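Local coordinates for protein succinate dehydrogenase (Membrane anchor subunit) (Mycolicibacterium smegmatis, PDB 7D6V) that anchors a succinate dehydrogenase in the membrane, holding a Rieske-type [2Fe-2S] cluster and binding ubiquinone, and so probably passes electrons from succinate to the quinone, at residues Pro22-Arg27 with Ala133-His138; Cys74-Cys79 with Gly91-Phe96; Val190-Asn195 with Val252-Tyr257; Ser205-Arg210 with Thr238-Phe243. All blocks are in the same frame, centred on the assembly; numbering follows the deposited sequence.

Contact 1: Pro22-Arg27 with Ala133-His138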
loop_
_atom_site.group_PDB
_atom_site.type_symbol
_atom_site.label_atom_id
_atom_site.label_comp_id
_atom_site.label_asym_id
_atom_site.label_seq_id
_atom_site.Cartn_x
_atom_site.Cartn_y
_atom_site.Cartn_z
ATOM N N PRO C 22 -11.343 -8.875 -27.874
ATOM C CA PRO C 22 -12.231 -9.964 -28.297
ATOM C C PRO C 22 -11.662 -11.354 -28.027
ATOM O O PRO C 22 -11.741 -12.257 -28.866
ATOM C CB PRO C 22 -12.369 -9.710 -29.801
ATOM C CG PRO C 22 -11.020 -9.204 -30.176
ATOM C CD PRO C 22 -10.517 -8.392 -28.994
ATOM N N GLU C 23 -11.094 -11.543 -26.843
ATOM C CA GLU C 23 -10.567 -12.834 -26.429
ATOM C C GLU C 23 -11.103 -13.169 -25.050
ATOM O O GLU C 23 -11.096 -12.322 -24.153
ATOM C CB GLU C 23 -9.034 -12.864 -26.445
ATOM C CG GLU C 23 -8.421 -12.792 -27.840
ATOM C CD GLU C 23 -7.915 -11.417 -28.221
ATOM O OE1 GLU C 23 -8.247 -10.440 -27.527
ATOM O OE2 GLU C 23 -7.173 -11.314 -29.219
ATOM N N ARG C 24 -11.565 -14.409 -24.894
ATOM C CA ARG C 24 -12.191 -14.825 -23.647
ATOM C C ARG C 24 -11.218 -14.690 -22.483
ATOM O O ARG C 24 -11.588 -14.220 -21.401
ATOM C CB ARG C 24 -12.694 -16.260 -23.792
ATOM C CG ARG C 24 -13.417 -16.784 -22.593
ATOM C CD ARG C 24 -14.679 -15.979 -22.425
ATOM N NE ARG C 24 -15.575 -16.059 -23.573
ATOM C CZ ARG C 24 -16.460 -17.029 -23.759
ATOM N NH1 ARG C 24 -16.589 -17.990 -22.855
ATOM N NH2 ARG C 24 -17.237 -17.023 -24.832
ATOM N N THR C 25 -9.967 -15.088 -22.688
ATOM C CA THR C 25 -8.896 -14.793 -21.749
ATOM C C THR C 25 -7.616 -14.581 -22.538
ATOM O O THR C 25 -7.478 -15.050 -23.670
ATOM C CB THR C 25 -8.721 -15.906 -20.706
ATOM O OG1 THR C 25 -7.967 -15.406 -19.595
ATOM C CG2 THR C 25 -8.001 -17.106 -21.301
ATOM N N LEU C 26 -6.684 -13.845 -21.938
ATOM C CA LEU C 26 -5.364 -13.643 -22.516
ATOM C C LEU C 26 -4.293 -14.458 -21.807
ATOM O O LEU C 26 -3.106 -14.287 -22.097
ATOM C CB LEU C 26 -4.994 -12.159 -22.501
ATOM C CG LEU C 26 -5.644 -11.300 -23.584
ATOM C CD1 LEU C 26 -5.309 -9.840 -23.376
ATOM C CD2 LEU C 26 -5.210 -11.753 -24.962
ATOM N N ARG C 27 -4.684 -15.337 -20.891
ATOM C CA ARG C 27 -3.723 -16.174 -20.190
ATOM C C ARG C 27 -3.117 -17.200 -21.139
ATOM O O ARG C 27 -3.795 -17.735 -22.020
ATOM C CB ARG C 27 -4.393 -16.872 -19.008
ATOM C CG ARG C 27 -4.747 -15.935 -17.872
ATOM C CD ARG C 27 -5.461 -16.649 -16.741
ATOM N NE ARG C 27 -4.667 -17.746 -16.202
ATOM C CZ ARG C 27 -4.876 -18.310 -15.018
ATOM N NH1 ARG C 27 -5.854 -17.881 -14.239
ATOM N NH2 ARG C 27 -4.101 -19.304 -14.612
ATOM N N ALA C 133 -9.192 -15.179 -14.159
ATOM C CA ALA C 133 -9.480 -14.092 -15.089
ATOM C C ALA C 133 -9.988 -14.612 -16.430
ATOM O O ALA C 133 -9.721 -14.029 -17.480
ATOM C CB ALA C 133 -8.251 -13.211 -15.287
ATOM N N VAL C 134 -10.732 -15.714 -16.407
ATOM C CA VAL C 134 -11.361 -16.278 -17.595
ATOM C C VAL C 134 -12.857 -16.025 -17.502
ATOM O O VAL C 134 -13.476 -16.287 -16.465
ATOM C CB VAL C 134 -11.056 -17.782 -17.738
ATOM C CG1 VAL C 134 -11.586 -18.309 -19.056
ATOM C CG2 VAL C 134 -9.563 -18.027 -17.635
ATOM N N ALA C 135 -13.440 -15.519 -18.587
ATOM C CA ALA C 135 -14.802 -15.009 -18.531
ATOM C C ALA C 135 -15.833 -16.135 -18.512
ATOM O O ALA C 135 -15.626 -17.207 -19.086
ATOM C CB ALA C 135 -15.067 -14.067 -19.701
ATOM N N GLU C 136 -16.956 -15.864 -17.852
ATOM C CA GLU C 136 -17.940 -16.884 -17.524
ATOM C C GLU C 136 -18.686 -17.384 -18.758
ATOM O O GLU C 136 -18.956 -16.620 -19.688
ATOM C CB GLU C 136 -18.967 -16.332 -16.544
ATOM C CG GLU C 136 -18.544 -16.433 -15.128
ATOM C CD GLU C 136 -19.550 -15.864 -14.156
ATOM O OE1 GLU C 136 -19.971 -14.709 -14.336
ATOM O OE2 GLU C 136 -19.918 -16.577 -13.202
ATOM N N PRO C 137 -19.067 -18.661 -18.770
ATOM C CA PRO C 137 -20.090 -19.131 -19.709
ATOM C C PRO C 137 -21.519 -18.870 -19.258
ATOM O O PRO C 137 -22.444 -19.426 -19.853
ATOM C CB PRO C 137 -19.813 -20.640 -19.778
ATOM C CG PRO C 137 -19.229 -20.964 -18.461
ATOM C CD PRO C 137 -18.411 -19.773 -18.062
ATOM N N HIS C 138 -21.722 -18.046 -18.234
ATOM C CA HIS C 138 -23.041 -17.716 -17.712
ATOM C C HIS C 138 -23.352 -16.250 -17.979
ATOM O O HIS C 138 -22.467 -15.394 -17.896
ATOM C CB HIS C 138 -23.125 -17.981 -16.207
ATOM C CG HIS C 138 -22.847 -19.398 -15.815
ATOM N ND1 HIS C 138 -23.764 -20.413 -15.987
ATOM C CD2 HIS C 138 -21.760 -19.967 -15.242
ATOM C CE1 HIS C 138 -23.251 -21.546 -15.544
ATOM N NE2 HIS C 138 -22.036 -21.303 -15.086
#
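The backbones from R24 to R27 and from A133 to E136 run almost antiparallel, their end-to-end directions 153° apart and the CA atoms of T25 and V134 separated by 5.1 Å, although neither segment forms a regular strand. A single hydrogen bond joins them: T25 OG1 donates to A133 O at 3.1 Å, arriving from 52° out of the carbonyl plane. With OG1 anti to its own backbone N (chi1 -163°), the hydroxyl projects across the gap. Threonine suits the place because the same CB also packs on carbon, with V134 CG2 3.8 Å from T25 CB as the two side chains cross at a slant. Next to it, the aliphatic part of R24 lies against alanine, R24 CD resting 3.4 Å from A135 CB; the small methyl lets the long chain lie close. R27 brings CD towards V134 CG2, while its guanidinium forms a salt bridge with D29. The CB of E136 points away from the other segment, and its OE2 bonds to H156 of the iron-sulfur subunit. This is an irregular loop-loop pairing, pinned by one side-chain-to-backbone bond, at the surface where the membrane anchor docks onto its iron-sulfur partner.

Contact 2: Cys74-Cys79 with Gly91-Phe96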
loop_
_atom_site.group_PDB
_atom_site.type_symbol
_atom_site.label_atom_id
_atom_site.label_comp_id
_atom_site.label_asym_id
_atom_site.label_seq_id
_atom_site.Cartn_x
_atom_site.Cartn_y
_atom_site.Cartn_z
ATOM N N CYS C 74 -24.213 -48.985 12.420
ATOM C CA CYS C 74 -24.722 -50.177 11.750
ATOM C C CYS C 74 -25.887 -50.698 12.588
ATOM O O CYS C 74 -25.727 -51.597 13.414
ATOM C CB CYS C 74 -23.575 -51.191 11.611
ATOM S SG CYS C 74 -23.719 -52.382 10.278
ATOM N N VAL C 75 -27.071 -50.139 12.352
ATOM C CA VAL C 75 -28.183 -50.214 13.292
ATOM C C VAL C 75 -29.302 -51.125 12.792
ATOM O O VAL C 75 -30.443 -50.988 13.223
ATOM C CB VAL C 75 -28.720 -48.811 13.615
ATOM C CG1 VAL C 75 -27.631 -47.958 14.227
ATOM C CG2 VAL C 75 -29.259 -48.155 12.360
ATOM N N SER C 76 -29.005 -52.057 11.897
ATOM C CA SER C 76 -30.009 -52.961 11.362
ATOM C C SER C 76 -29.774 -54.373 11.879
ATOM O O SER C 76 -28.662 -54.730 12.276
ATOM C CB SER C 76 -29.997 -52.956 9.833
ATOM O OG SER C 76 -30.598 -54.128 9.320
ATOM N N THR C 77 -30.839 -55.172 11.892
ATOM C CA THR C 77 -30.722 -56.563 12.303
ATOM C C THR C 77 -30.205 -57.462 11.190
ATOM O O THR C 77 -29.980 -58.651 11.429
ATOM C CB THR C 77 -32.073 -57.084 12.802
ATOM O OG1 THR C 77 -33.044 -56.991 11.753
ATOM C CG2 THR C 77 -32.542 -56.273 13.992
ATOM N N ALA C 78 -30.019 -56.926 9.989
ATOM C CA ALA C 78 -29.420 -57.654 8.882
ATOM C C ALA C 78 -27.908 -57.510 8.847
ATOM O O ALA C 78 -27.269 -58.026 7.925
ATOM C CB ALA C 78 -30.019 -57.180 7.554
ATOM N N CYS C 79 -27.331 -56.825 9.825
ATOM C CA CYS C 79 -25.908 -56.546 9.886
ATOM C C CYS C 79 -25.148 -57.735 10.460
ATOM O O CYS C 79 -25.714 -58.602 11.130
ATOM C CB CYS C 79 -25.657 -55.300 10.734
ATOM S SG CYS C 79 -26.618 -53.869 10.200
ATOM N N GLY C 91 -35.130 -53.299 11.421
ATOM C CA GLY C 91 -35.467 -54.325 10.445
ATOM C C GLY C 91 -34.404 -54.803 9.476
ATOM O O GLY C 91 -33.279 -55.124 9.870
ATOM N N ASP C 92 -34.768 -54.861 8.195
ATOM C CA ASP C 92 -33.882 -55.289 7.120
ATOM C C ASP C 92 -34.012 -54.322 5.954
ATOM O O ASP C 92 -35.118 -53.884 5.624
ATOM C CB ASP C 92 -34.209 -56.712 6.661
ATOM C CG ASP C 92 -34.447 -57.659 7.822
ATOM O OD1 ASP C 92 -33.463 -58.065 8.478
ATOM O OD2 ASP C 92 -35.619 -58.001 8.078
ATOM N N LEU C 93 -32.883 -53.997 5.324
ATOM C CA LEU C 93 -32.995 -52.896 4.375
ATOM C C LEU C 93 -33.158 -53.408 2.948
ATOM O O LEU C 93 -32.537 -54.408 2.570
ATOM C CB LEU C 93 -31.762 -51.996 4.457
ATOM C CG LEU C 93 -31.440 -51.486 5.864
ATOM C CD1 LEU C 93 -30.179 -50.639 5.862
ATOM C CD2 LEU C 93 -32.615 -50.711 6.441
ATOM N N PRO C 94 -33.996 -52.735 2.149
ATOM C CA PRO C 94 -34.323 -53.183 0.778
ATOM C C PRO C 94 -33.430 -52.609 -0.319
ATOM O O PRO C 94 -33.807 -51.699 -1.051
ATOM C CB PRO C 94 -35.773 -52.721 0.635
ATOM C CG PRO C 94 -35.799 -51.433 1.399
ATOM C CD PRO C 94 -34.815 -51.576 2.543
ATOM N N TRP C 95 -32.187 -53.077 -0.392
ATOM C CA TRP C 95 -31.353 -53.004 -1.595
ATOM C C TRP C 95 -31.025 -51.589 -2.064
ATOM O O TRP C 95 -30.147 -51.415 -2.914
ATOM C CB TRP C 95 -31.998 -53.793 -2.750
ATOM C CG TRP C 95 -33.034 -53.052 -3.586
ATOM C CD1 TRP C 95 -34.391 -53.086 -3.422
ATOM C CD2 TRP C 95 -32.796 -52.206 -4.725
ATOM N NE1 TRP C 95 -35.005 -52.303 -4.365
ATOM C CE2 TRP C 95 -34.050 -51.755 -5.179
ATOM C CE3 TRP C 95 -31.647 -51.785 -5.400
ATOM C CZ2 TRP C 95 -34.186 -50.903 -6.273
ATOM C CZ3 TRP C 95 -31.785 -50.936 -6.482
ATOM C CH2 TRP C 95 -33.043 -50.506 -6.908
ATOM N N PHE C 96 -31.665 -50.567 -1.494
ATOM C CA PHE C 96 -31.335 -49.197 -1.861
ATOM C C PHE C 96 -31.216 -48.283 -0.655
ATOM O O PHE C 96 -30.907 -47.101 -0.828
ATOM C CB PHE C 96 -32.355 -48.614 -2.866
ATOM C CG PHE C 96 -33.722 -48.351 -2.294
ATOM C CD1 PHE C 96 -34.029 -47.125 -1.725
ATOM C CD2 PHE C 96 -34.717 -49.306 -2.378
ATOM C CE1 PHE C 96 -35.290 -46.878 -1.214
ATOM C CE2 PHE C 96 -35.976 -49.068 -1.867
ATOM C CZ PHE C 96 -36.264 -47.851 -1.287
#
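An ST turn lies inside a type I beta turn that runs from S76 to C79, and the two loop arms meet where this turn receives the carbonyl of G91. S76 OG accepts from A78 N at 2.9 Å, a nearly straight bond with an N-H...O angle of 170° that closes the ST turn, and the same hydroxyl donates to G91 O, also at 2.9 Å. T77 adds two more donors. Its backbone N reaches G91 O at 3.2 Å within the carbonyl plane, and T77 OG1 binds the same oxygen at 2.7 Å from above that plane. The hydroxyl can do so because OG1 sits between the backbone N and the carbonyl carbon (chi1 60°), on the same flank as the N-H. G91 itself has a positive phi of 34°, a conformation easiest for glycine. Beside this polar knot the packing is light: A78 CB approaches D92 OD1 at 3.7 Å. Backbone bonds between V75 and W89 and V90 continue the pairing of the two arms. Serine and threonine suit the turn because each hydroxyl is short enough to reach a main-chain atom nearby. Three donors converging on one carbonyl oxygen should polarise it and fix its direction, so the exposed loop is held chiefly by hydrogen bonds to the main chain and little by hydrophobic burial.

Contact 3: Val190-Asn195 with Val252-Tyr257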
loop_
_atom_site.group_PDB
_atom_site.type_symbol
_atom_site.label_atom_id
_atom_site.label_comp_id
_atom_site.label_asym_id
_atom_site.label_seq_id
_atom_site.Cartn_x
_atom_site.Cartn_y
_atom_site.Cartn_z
ATOM N N VAL C 190 -3.744 -49.486 13.077
ATOM C CA VAL C 190 -2.952 -48.341 12.637
ATOM C C VAL C 190 -3.708 -47.549 11.579
ATOM O O VAL C 190 -3.827 -46.321 11.664
ATOM C CB VAL C 190 -1.581 -48.807 12.119
ATOM C CG1 VAL C 190 -0.736 -47.614 11.727
ATOM C CG2 VAL C 190 -0.878 -49.640 13.169
ATOM N N ILE C 191 -4.249 -48.244 10.575
ATOM C CA ILE C 191 -4.966 -47.557 9.502
ATOM C C ILE C 191 -6.197 -46.841 10.048
ATOM O O ILE C 191 -6.429 -45.661 9.757
ATOM C CB ILE C 191 -5.329 -48.550 8.384
ATOM C CG1 ILE C 191 -4.061 -49.203 7.841
ATOM C CG2 ILE C 191 -6.080 -47.850 7.266
ATOM C CD1 ILE C 191 -4.311 -50.299 6.853
ATOM N N LEU C 192 -6.996 -47.540 10.864
ATOM C CA LEU C 192 -8.210 -46.946 11.415
ATOM C C LEU C 192 -7.899 -45.748 12.302
ATOM O O LEU C 192 -8.571 -44.714 12.216
ATOM C CB LEU C 192 -8.992 -47.994 12.203
ATOM C CG LEU C 192 -9.845 -48.992 11.427
ATOM C CD1 LEU C 192 -10.229 -50.160 12.311
ATOM C CD2 LEU C 192 -11.086 -48.311 10.892
ATOM N N THR C 193 -6.899 -45.873 13.177
ATOM C CA THR C 193 -6.567 -44.792 14.094
ATOM C C THR C 193 -6.035 -43.579 13.347
ATOM O O THR C 193 -6.388 -42.440 13.675
ATOM C CB THR C 193 -5.553 -45.284 15.124
ATOM O OG1 THR C 193 -6.111 -46.384 15.850
ATOM C CG2 THR C 193 -5.196 -44.177 16.102
ATOM N N GLY C 194 -5.189 -43.797 12.338
ATOM C CA GLY C 194 -4.735 -42.681 11.531
ATOM C C GLY C 194 -5.877 -41.988 10.818
ATOM O O GLY C 194 -5.935 -40.755 10.768
ATOM N N ASN C 195 -6.811 -42.770 10.272
ATOM C CA ASN C 195 -7.963 -42.183 9.598
ATOM C C ASN C 195 -8.807 -41.363 10.565
ATOM O O ASN C 195 -9.254 -40.263 10.229
ATOM C CB ASN C 195 -8.801 -43.282 8.947
ATOM C CG ASN C 195 -9.977 -42.735 8.170
ATOM O OD1 ASN C 195 -9.812 -41.923 7.264
ATOM N ND2 ASN C 195 -11.176 -43.179 8.520
ATOM N N VAL C 252 -10.731 -43.758 1.636
ATOM C CA VAL C 252 -10.727 -44.757 0.571
ATOM C C VAL C 252 -9.797 -45.914 0.920
ATOM O O VAL C 252 -10.157 -47.084 0.759
ATOM C CB VAL C 252 -10.352 -44.111 -0.775
ATOM C CG1 VAL C 252 -10.128 -45.178 -1.827
ATOM C CG2 VAL C 252 -11.441 -43.159 -1.215
ATOM N N LEU C 253 -8.594 -45.610 1.416
ATOM C CA LEU C 253 -7.665 -46.685 1.762
ATOM C C LEU C 253 -8.140 -47.498 2.958
ATOM O O LEU C 253 -7.933 -48.715 2.997
ATOM C CB LEU C 253 -6.250 -46.154 2.001
ATOM C CG LEU C 253 -5.369 -45.818 0.790
ATOM C CD1 LEU C 253 -5.777 -44.585 0.019
ATOM C CD2 LEU C 253 -3.920 -45.707 1.240
ATOM N N THR C 254 -8.761 -46.860 3.950
ATOM C CA THR C 254 -9.283 -47.611 5.085
ATOM C C THR C 254 -10.353 -48.598 4.635
ATOM O O THR C 254 -10.314 -49.783 4.995
ATOM C CB THR C 254 -9.826 -46.645 6.135
ATOM O OG1 THR C 254 -8.890 -45.580 6.321
ATOM C CG2 THR C 254 -10.027 -47.355 7.463
ATOM N N ASP C 255 -11.302 -48.130 3.814
ATOM C CA ASP C 255 -12.286 -49.037 3.229
ATOM C C ASP C 255 -11.619 -50.161 2.453
ATOM O O ASP C 255 -11.992 -51.329 2.595
ATOM C CB ASP C 255 -13.245 -48.282 2.312
ATOM C CG ASP C 255 -14.537 -49.043 2.075
ATOM O OD1 ASP C 255 -15.610 -48.581 2.489
ATOM O OD2 ASP C 255 -14.478 -50.126 1.459
ATOM N N PHE C 256 -10.653 -49.824 1.599
ATOM C CA PHE C 256 -10.062 -50.833 0.729
ATOM C C PHE C 256 -9.354 -51.911 1.540
ATOM O O PHE C 256 -9.523 -53.109 1.276
ATOM C CB PHE C 256 -9.105 -50.167 -0.256
ATOM C CG PHE C 256 -8.666 -51.063 -1.370
ATOM C CD1 PHE C 256 -9.590 -51.577 -2.259
ATOM C CD2 PHE C 256 -7.335 -51.391 -1.529
ATOM C CE1 PHE C 256 -9.195 -52.402 -3.281
ATOM C CE2 PHE C 256 -6.934 -52.216 -2.549
ATOM C CZ PHE C 256 -7.865 -52.724 -3.427
ATOM N N TYR C 257 -8.580 -51.507 2.549
ATOM C CA TYR C 257 -7.879 -52.477 3.382
ATOM C C TYR C 257 -8.857 -53.352 4.152
ATOM O O TYR C 257 -8.688 -54.577 4.222
ATOM C CB TYR C 257 -6.930 -51.762 4.346
ATOM C CG TYR C 257 -6.128 -52.718 5.196
ATOM C CD1 TYR C 257 -4.930 -53.240 4.742
ATOM C CD2 TYR C 257 -6.577 -53.109 6.446
ATOM C CE1 TYR C 257 -4.202 -54.118 5.508
ATOM C CE2 TYR C 257 -5.854 -53.986 7.217
ATOM C CZ TYR C 257 -4.669 -54.487 6.745
ATOM O OH TYR C 257 -3.945 -55.362 7.516
#
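T254 meets I191, L192 and N195 in the close, buried part of this helix pairing. I191 CG2 lies 3.7 Å from T254 OG1, the two side chains sliding past one another in opposite directions, while L192 CD2 touches T254 CG2 at 3.7 Å, crossing it at about a right angle. N195 CB is 3.5 Å from T254 OG1, but no hydrogen bond crosses between the segments; T254 OG1 instead donates to T250 O within its own helix, and N195 OD1 accepts from T250 OG1. A short, branched threonine suits the spot, since it lets the CA atoms of I191 and T254 approach to 6.2 Å. The helices 188-204 and 240-264 belong to the membrane-spanning bundle and run antiparallel here, with local axes 9.7 Å apart at an angle of 156°. The looser, more open flank is where I191 reaches Y257, both of them partly exposed. I191 CD1 stands over one face of the tyrosine ring, 3.6 Å from its centroid and 17° off the normal, a CH-pi contact in which the methyl is displaced towards the rim at the root of the ring. The two side chains cross at about a right angle. The CB of Y257 points toward the neighbouring helix, and chi1 (-177°) sets CG beside the carbonyl carbon. The reverse side of helix 240-264 faces helix 33-55, where D255 forms a salt bridge with R52. L253 and F256 are exposed, as suits apolar residues that probably meet lipid.

Contact 4: Ser205-Arg210 with Thr238-Phe243. With FES (Fe2/s2 (inorganic) cluster), chain J.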
loop_
_atom_site.group_PDB
_atom_site.type_symbol
_atom_site.label_atom_id
_atom_site.label_comp_id
_atom_site.label_asym_id
_atom_site.label_seq_id
_atom_site.Cartn_x
_atom_site.Cartn_y
_atom_site.Cartn_z
ATOM N N SER C 205 -10.522 -28.164 11.706
ATOM C CA SER C 205 -10.049 -27.059 10.885
ATOM C C SER C 205 -11.179 -26.378 10.120
ATOM O O SER C 205 -10.910 -25.530 9.264
ATOM C CB SER C 205 -8.967 -27.541 9.919
ATOM O OG SER C 205 -9.503 -28.381 8.918
ATOM N N CYS C 206 -12.422 -26.747 10.411
ATOM C CA CYS C 206 -13.574 -26.171 9.722
ATOM C C CYS C 206 -13.730 -24.670 9.960
ATOM O O CYS C 206 -13.439 -24.171 11.046
ATOM C CB CYS C 206 -14.858 -26.900 10.128
ATOM S SG CYS C 206 -16.370 -25.941 9.884
ATOM N N HIS C 207 -14.191 -23.959 8.934
ATOM C CA HIS C 207 -14.402 -22.518 9.031
ATOM C C HIS C 207 -15.508 -22.175 10.017
ATOM O O HIS C 207 -15.456 -21.121 10.657
ATOM C CB HIS C 207 -14.731 -21.936 7.659
ATOM C CG HIS C 207 -13.528 -21.620 6.830
ATOM N ND1 HIS C 207 -13.117 -22.413 5.782
ATOM C CD2 HIS C 207 -12.651 -20.591 6.889
ATOM C CE1 HIS C 207 -12.035 -21.891 5.235
ATOM N NE2 HIS C 207 -11.731 -20.784 5.889
ATOM N N SER C 208 -16.522 -23.033 10.138
ATOM C CA SER C 208 -17.559 -22.812 11.139
ATOM C C SER C 208 -17.040 -23.061 12.545
ATOM O O SER C 208 -17.475 -22.396 13.490
ATOM C CB SER C 208 -18.768 -23.700 10.854
ATOM O OG SER C 208 -19.426 -23.299 9.670
ATOM N N CYS C 209 -16.123 -24.016 12.708
ATOM C CA CYS C 209 -15.488 -24.221 14.004
ATOM C C CYS C 209 -14.688 -22.993 14.421
ATOM O O CYS C 209 -14.713 -22.593 15.589
ATOM C CB CYS C 209 -14.589 -25.455 13.957
ATOM S SG CYS C 209 -13.739 -25.819 15.505
ATOM N N ARG C 210 -13.975 -22.384 13.473
ATOM C CA ARG C 210 -13.218 -21.173 13.764
ATOM C C ARG C 210 -14.131 -20.054 14.240
ATOM O O ARG C 210 -13.797 -19.322 15.177
ATOM C CB ARG C 210 -12.447 -20.742 12.519
ATOM C CG ARG C 210 -11.356 -19.727 12.766
ATOM C CD ARG C 210 -10.784 -19.244 11.452
ATOM N NE ARG C 210 -9.754 -18.231 11.635
ATOM C CZ ARG C 210 -9.380 -17.377 10.692
ATOM N NH1 ARG C 210 -9.956 -17.410 9.501
ATOM N NH2 ARG C 210 -8.434 -16.487 10.940
ATOM N N THR C 238 -5.588 -22.810 8.185
ATOM C CA THR C 238 -4.755 -22.402 7.056
ATOM C C THR C 238 -4.462 -23.555 6.099
ATOM O O THR C 238 -4.144 -23.308 4.931
ATOM C CB THR C 238 -3.439 -21.803 7.548
ATOM O OG1 THR C 238 -2.820 -22.700 8.477
ATOM C CG2 THR C 238 -3.684 -20.469 8.219
ATOM N N ARG C 239 -4.564 -24.801 6.561
ATOM C CA ARG C 239 -4.307 -25.986 5.751
ATOM C C ARG C 239 -5.578 -26.788 5.484
ATOM O O ARG C 239 -5.523 -28.008 5.323
ATOM C CB ARG C 239 -3.265 -26.879 6.424
ATOM C CG ARG C 239 -1.871 -26.289 6.575
ATOM C CD ARG C 239 -1.196 -26.061 5.232
ATOM N NE ARG C 239 -1.532 -24.776 4.632
ATOM C CZ ARG C 239 -1.274 -24.455 3.370
ATOM N NH1 ARG C 239 -0.681 -25.329 2.570
ATOM N NH2 ARG C 239 -1.615 -23.260 2.904
ATOM N N HIS C 240 -6.729 -26.117 5.435
ATOM C CA HIS C 240 -8.000 -26.825 5.328
ATOM C C HIS C 240 -8.185 -27.472 3.960
ATOM O O HIS C 240 -8.801 -28.539 3.865
ATOM C CB HIS C 240 -9.152 -25.869 5.630
ATOM C CG HIS C 240 -10.436 -26.558 5.964
ATOM N ND1 HIS C 240 -10.534 -27.504 6.959
ATOM C CD2 HIS C 240 -11.675 -26.443 5.433
ATOM C CE1 HIS C 240 -11.779 -27.939 7.031
ATOM N NE2 HIS C 240 -12.490 -27.310 6.115
ATOM N N MET C 241 -7.686 -26.836 2.897
ATOM C CA MET C 241 -7.705 -27.450 1.572
ATOM C C MET C 241 -7.041 -28.817 1.573
ATOM O O MET C 241 -7.553 -29.767 0.972
ATOM C CB MET C 241 -7.003 -26.539 0.566
ATOM C CG MET C 241 -7.006 -27.073 -0.853
ATOM S SD MET C 241 -6.195 -25.977 -2.027
ATOM C CE MET C 241 -4.485 -26.193 -1.551
ATOM N N LEU C 242 -5.890 -28.930 2.232
ATOM C CA LEU C 242 -5.115 -30.162 2.180
ATOM C C LEU C 242 -5.799 -31.284 2.951
ATOM O O LEU C 242 -5.810 -32.437 2.502
ATOM C CB LEU C 242 -3.712 -29.906 2.725
ATOM C CG LEU C 242 -2.692 -31.035 2.619
ATOM C CD1 LEU C 242 -2.130 -31.109 1.214
ATOM C CD2 LEU C 242 -1.584 -30.839 3.635
ATOM N N PHE C 243 -6.371 -30.964 4.113
ATOM C CA PHE C 243 -6.944 -31.999 4.963
ATOM C C PHE C 243 -8.178 -32.632 4.338
ATOM O O PHE C 243 -8.433 -33.817 4.558
ATOM C CB PHE C 243 -7.270 -31.425 6.342
ATOM C CG PHE C 243 -6.066 -30.928 7.087
ATOM C CD1 PHE C 243 -4.867 -31.616 7.033
ATOM C CD2 PHE C 243 -6.132 -29.770 7.841
ATOM C CE1 PHE C 243 -3.759 -31.160 7.713
ATOM C CE2 PHE C 243 -5.025 -29.308 8.525
ATOM C CZ PHE C 243 -3.837 -30.005 8.460
HETATM FE FE1 FES J . -14.898 -26.988 5.322
HETATM FE FE2 FES J . -16.362 -26.756 7.567
HETATM S S1 FES J . -15.747 -25.156 6.189
HETATM S S2 FES J . -15.450 -28.575 6.741
#
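The imidazole of H240 has S205 O over one face, 3.0 Å above the plane and offset towards the rim, and an iron at its edge, where H240 NE2 binds FE1 at 2.6 Å in the ring plane. The Y202 ring meets that of H240 almost parallel, their planes about 5° apart. F243 has R239 O over one face and turns an edge to S205, F243 CD2 lying 3.8 Å from S205 OG. H207 presents an edge to the cluster sulfide S1 and meets the H240 ring obliquely, centroids 5.8 Å apart and planes at 85°; the backbone N of H207 lies 3.4 Å from S1. The other nitrogen of H240, ND1, donates to S205 OG, which is bonded in addition to Y202 O. This second-shell hydroxyl may help to orient the ligand ring, though the bond is modelled too short to be relied on. From the turn before helix 207-215, C206 SG binds FE2, at a distance that is only approximate. Cysteine and histidine suit these places because a thiolate sulfur and an imidazole nitrogen are good ligands for iron. C114 completes the protein ligands of FE1 and H155 those of FE2. S208 and R210 bond to the iron-sulfur subunit, placing the site close to that interface. Each iron thus carries one cysteine and one histidine, a variation on the classical Rieske site, in which two cysteines hold one iron and two histidines the other: a membrane-embedded Rieske-type [2Fe-2S] centre.

Contact 2 lies within the loop of chain closed by contact 1; contact 3 follows later, and contact 4 is nested inside it. The outermost two, contacts 1 and 2, have centres about 51 Å apart on opposite sides of the chain's centre: loops at the iron-sulfur-subunit end and at the far end. Between them stands the helix bundle. Contacts 3 and 4 share helix 240-264, their centres about 21 Å apart. Centre to centre, contact 4 is about 31 Å from contact 1, and contact 3 about 24 Å from contact 2. Contact 4, at the end of the bundle nearer contact 1 and beside the iron-sulfur subunit, is where the cluster could probably exchange electrons with that subunit.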